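Local atomic coordinates of putative isomerase YbhH (Escherichia coli, PDB entry 6OTV), a protein that probably acts as an isomerase of the PrpF family, within the diaminopimelate epimerase clan, though its substrate is not established. Residues A[317-321]-A[332-337]. Residues are numbered along the deposited sequence; the frame is centred on the assembly and turned at random.
Sequences LDVHL and RASVIR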
ATOM      1  N   LEU A 317       9.265  25.592  -0.096  1.00 45.81           N
ATOM      2  CA  LEU A 317       9.263  24.142  -0.239  1.00 41.95           C
ATOM      3  C   LEU A 317       8.446  23.772  -1.466  1.00 39.71           C
ATOM      4  O   LEU A 317       7.337  24.281  -1.651  1.00 40.67           O
ATOM      5  CB  LEU A 317       8.691  23.474   1.019  1.00 34.89           C
ATOM      6  CG  LEU A 317       8.916  21.977   1.238  1.00 44.17           C
ATOM      7  CD1 LEU A 317       7.718  21.186   0.769  1.00 52.66           C
ATOM      8  CD2 LEU A 317      10.182  21.493   0.543  1.00 47.29           C
ATOM      9  N   ASP A 318       9.001  22.900  -2.306  1.00 33.63           N
ATOM     10  CA  ASP A 318       8.317  22.428  -3.504  1.00 32.93           C
ATOM     11  C   ASP A 318       7.548  21.150  -3.197  1.00 34.35           C
ATOM     12  O   ASP A 318       8.109  20.194  -2.653  1.00 30.62           O
ATOM     13  CB  ASP A 318       9.316  22.177  -4.636  1.00 45.83           C
ATOM     14  CG  ASP A 318       9.759  23.456  -5.324  1.00 62.33           C
ATOM     15  OD1 ASP A 318       8.904  24.335  -5.567  1.00 59.53           O
ATOM     16  OD2 ASP A 318      10.966  23.579  -5.623  1.00 73.75           O
ATOM     17  N   VAL A 319       6.262  21.139  -3.540  1.00 27.32           N
ATOM     18  CA  VAL A 319       5.423  19.952  -3.433  1.00 26.60           C
ATOM     19  C   VAL A 319       4.905  19.627  -4.825  1.00 30.47           C
ATOM     20  O   VAL A 319       4.311  20.486  -5.487  1.00 31.47           O
ATOM     21  CB  VAL A 319       4.249  20.149  -2.458  1.00 28.32           C
ATOM     22  CG1 VAL A 319       3.448  18.854  -2.329  1.00 26.22           C
ATOM     23  CG2 VAL A 319       4.744  20.614  -1.098  1.00 25.58           C
ATOM     24  N   HIS A 320       5.151  18.401  -5.276  0.52 29.05           N
ATOM     25  CA  HIS A 320       4.635  17.932  -6.555  0.52 30.05           C
ATOM     26  C   HIS A 320       3.319  17.206  -6.316  0.52 30.92           C
ATOM     27  O   HIS A 320       3.266  16.239  -5.546  0.52 35.45           O
ATOM     28  CB  HIS A 320       5.637  17.014  -7.254  0.52 31.47           C
ATOM     29  CG  HIS A 320       5.191  16.565  -8.611  0.52 38.19           C
ATOM     30  ND1 HIS A 320       4.647  15.320  -8.844  0.52 40.58           N
ATOM     31  CD2 HIS A 320       5.196  17.203  -9.807  0.52 40.50           C
ATOM     32  CE1 HIS A 320       4.343  15.207 -10.125  0.52 38.25           C
ATOM     33  NE2 HIS A 320       4.666  16.336 -10.731  0.52 31.57           N
ATOM     34  N   LEU A 321       2.262  17.681  -6.960  1.00 31.44           N
ATOM     35  CA  LEU A 321       0.947  17.065  -6.883  1.00 30.87           C
ATOM     36  C   LEU A 321       0.636  16.318  -8.173  1.00 42.65           C
ATOM     37  O   LEU A 321       1.183  16.610  -9.240  1.00 49.76           O
ATOM     38  CB  LEU A 321      -0.134  18.115  -6.615  1.00 32.54           C
ATOM     39  CG  LEU A 321      -0.218  18.661  -5.192  1.00 42.59           C
ATOM     40  CD1 LEU A 321      -1.505  19.441  -5.015  1.00 45.77           C
ATOM     41  CD2 LEU A 321      -0.141  17.531  -4.183  1.00 40.75           C
ATOM     42  N   ARG A 332      -2.151  12.598  -5.024  1.00 46.83           N
ATOM     43  CA  ARG A 332      -0.853  12.111  -4.575  1.00 37.29           C
ATOM     44  C   ARG A 332       0.134  13.269  -4.502  1.00 34.61           C
ATOM     45  O   ARG A 332       0.246  14.056  -5.448  1.00 31.98           O
ATOM     46  CB  ARG A 332      -0.324  11.026  -5.515  1.00 48.92           C
ATOM     47  CG  ARG A 332       0.665  10.055  -4.877  1.00 56.97           C
ATOM     48  CD  ARG A 332       1.298   9.163  -5.932  1.00 56.06           C
ATOM     49  NE  ARG A 332       2.072   9.952  -6.885  1.00 68.06           N
ATOM     50  CZ  ARG A 332       2.613   9.468  -7.998  1.00 69.44           C
ATOM     51  NH1 ARG A 332       2.462   8.188  -8.306  1.00 61.46           N
ATOM     52  NH2 ARG A 332       3.301  10.267  -8.803  1.00 74.35           N
ATOM     53  N   ALA A 333       0.849  13.365  -3.383  1.00 29.48           N
ATOM     54  CA  ALA A 333       1.816  14.428  -3.149  1.00 28.99           C
ATOM     55  C   ALA A 333       3.202  13.836  -2.943  1.00 32.29           C
ATOM     56  O   ALA A 333       3.354  12.798  -2.291  1.00 30.62           O
ATOM     57  CB  ALA A 333       1.435  15.270  -1.928  1.00 28.48           C
ATOM     58  N   SER A 334       4.213  14.501  -3.496  1.00 28.70           N
ATOM     59  CA  SER A 334       5.593  14.082  -3.311  1.00 28.90           C
ATOM     60  C   SER A 334       6.465  15.307  -3.075  1.00 31.72           C
ATOM     61  O   SER A 334       6.161  16.409  -3.540  1.00 28.51           O
ATOM     62  CB  SER A 334       6.114  13.279  -4.513  1.00 29.22           C
ATOM     63  OG  SER A 334       6.050  14.043  -5.703  1.00 55.71           O
ATOM     64  N   VAL A 335       7.550  15.101  -2.337  1.00 29.98           N
ATOM     65  CA  VAL A 335       8.489  16.158  -1.986  1.00 34.44           C
ATOM     66  C   VAL A 335       9.899  15.622  -2.187  1.00 38.26           C
ATOM     67  O   VAL A 335      10.163  14.437  -1.958  1.00 37.58           O
ATOM     68  CB  VAL A 335       8.269  16.644  -0.534  1.00 40.89           C
ATOM     69  CG1 VAL A 335       9.393  17.562  -0.088  1.00 48.56           C
ATOM     70  CG2 VAL A 335       6.929  17.358  -0.412  1.00 39.78           C
ATOM     71  N   ILE A 336      10.802  16.490  -2.644  1.00 36.71           N
ATOM     72  CA  ILE A 336      12.219  16.165  -2.753  1.00 40.85           C
ATOM     73  C   ILE A 336      12.926  16.663  -1.499  1.00 38.04           C
ATOM     74  O   ILE A 336      12.727  17.808  -1.077  1.00 37.27           O
ATOM     75  CB  ILE A 336      12.844  16.781  -4.015  1.00 37.97           C
ATOM     76  CG1 ILE A 336      12.101  16.321  -5.275  1.00 34.61           C
ATOM     77  CG2 ILE A 336      14.327  16.420  -4.104  1.00 28.64           C
ATOM     78  CD1 ILE A 336      12.287  14.855  -5.602  1.00 28.63           C
ATOM     79  N   ARG A 337      13.740  15.804  -0.900  1.00 32.08           N
ATOM     80  CA  ARG A 337      14.615  16.183   0.199  1.00 30.82           C
ATOM     81  C   ARG A 337      16.023  15.702  -0.121  1.00 32.65           C
ATOM     82  O   ARG A 337      16.283  15.131  -1.185  1.00 26.50           O
ATOM     83  CB  ARG A 337      14.135  15.594   1.534  1.00 26.03           C
ATOM     84  CG  ARG A 337      12.717  15.971   1.943  1.00 28.35           C
ATOM     85  CD  ARG A 337      12.684  17.275   2.723  1.00 31.54           C
ATOM     86  NE  ARG A 337      12.893  18.431   1.861  1.00 33.88           N
ATOM     87  CZ  ARG A 337      13.075  19.668   2.307  1.00 39.63           C
ATOM     88  NH1 ARG A 337      13.079  19.912   3.612  1.00 38.05           N
ATOM     89  NH2 ARG A 337      13.260  20.661   1.447  1.00 39.47           N
TER
HETATM   90  O   HOH W   1      10.266  19.251  -3.317  1.00 33.99           O
HETATM   91  O   HOH W   2       3.466  13.065  -7.372  1.00 47.01           O
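H320 and S334 face each other as an antiparallel hydrogen-bonded pair. H320 N donates to S334 O at 2.8 Å. S334 N returns the bond to H320 O, also at 2.8 Å. L321 and A333 form the next, non-hydrogen-bonded pair, where A333 CA adds a CA-H...O contact to H320 O.

The strands splay toward L317. There a water accepts from I336 N at 2.9 Å. It is modelled implausibly close to D318 O, which leaves a water bridge between the strands doubtful.

L317, V319, L321, A333 and V335 make an apolar face. L321 CD2 packs on A333 CB at 3.6 Å. V319 meets A333 through CG1 and V335 through CG2, at 4.0 Å from V335 CG2. L317 crosses V335 at about a right angle. Its two torsions (chi1 -165°, chi2 -97°) together set CD2 over a face of the R337 guanidinium, 3.3 Å from NH2. This polar group ends the row. R337 NE bonds I336 O almost straight (172°), and N95 binds NH1.

On the other face, S334 OG lies 3.4 Å from H320 CB. A second water accepts from R332 NH2 and bonds S334 OG. In one of two modelled H320 conformers it also bonds ND1.

Strands 315-322 and 332-344 form an antiparallel beta hairpin, flanked by strands 306-312 and 158-163 respectively. Helix 279-290 covers L317, V319, L321 and A333. The chemistry is thus divided: aliphatic groups pack under the helix, while water links S334 to R332 and, in one conformer, to H320.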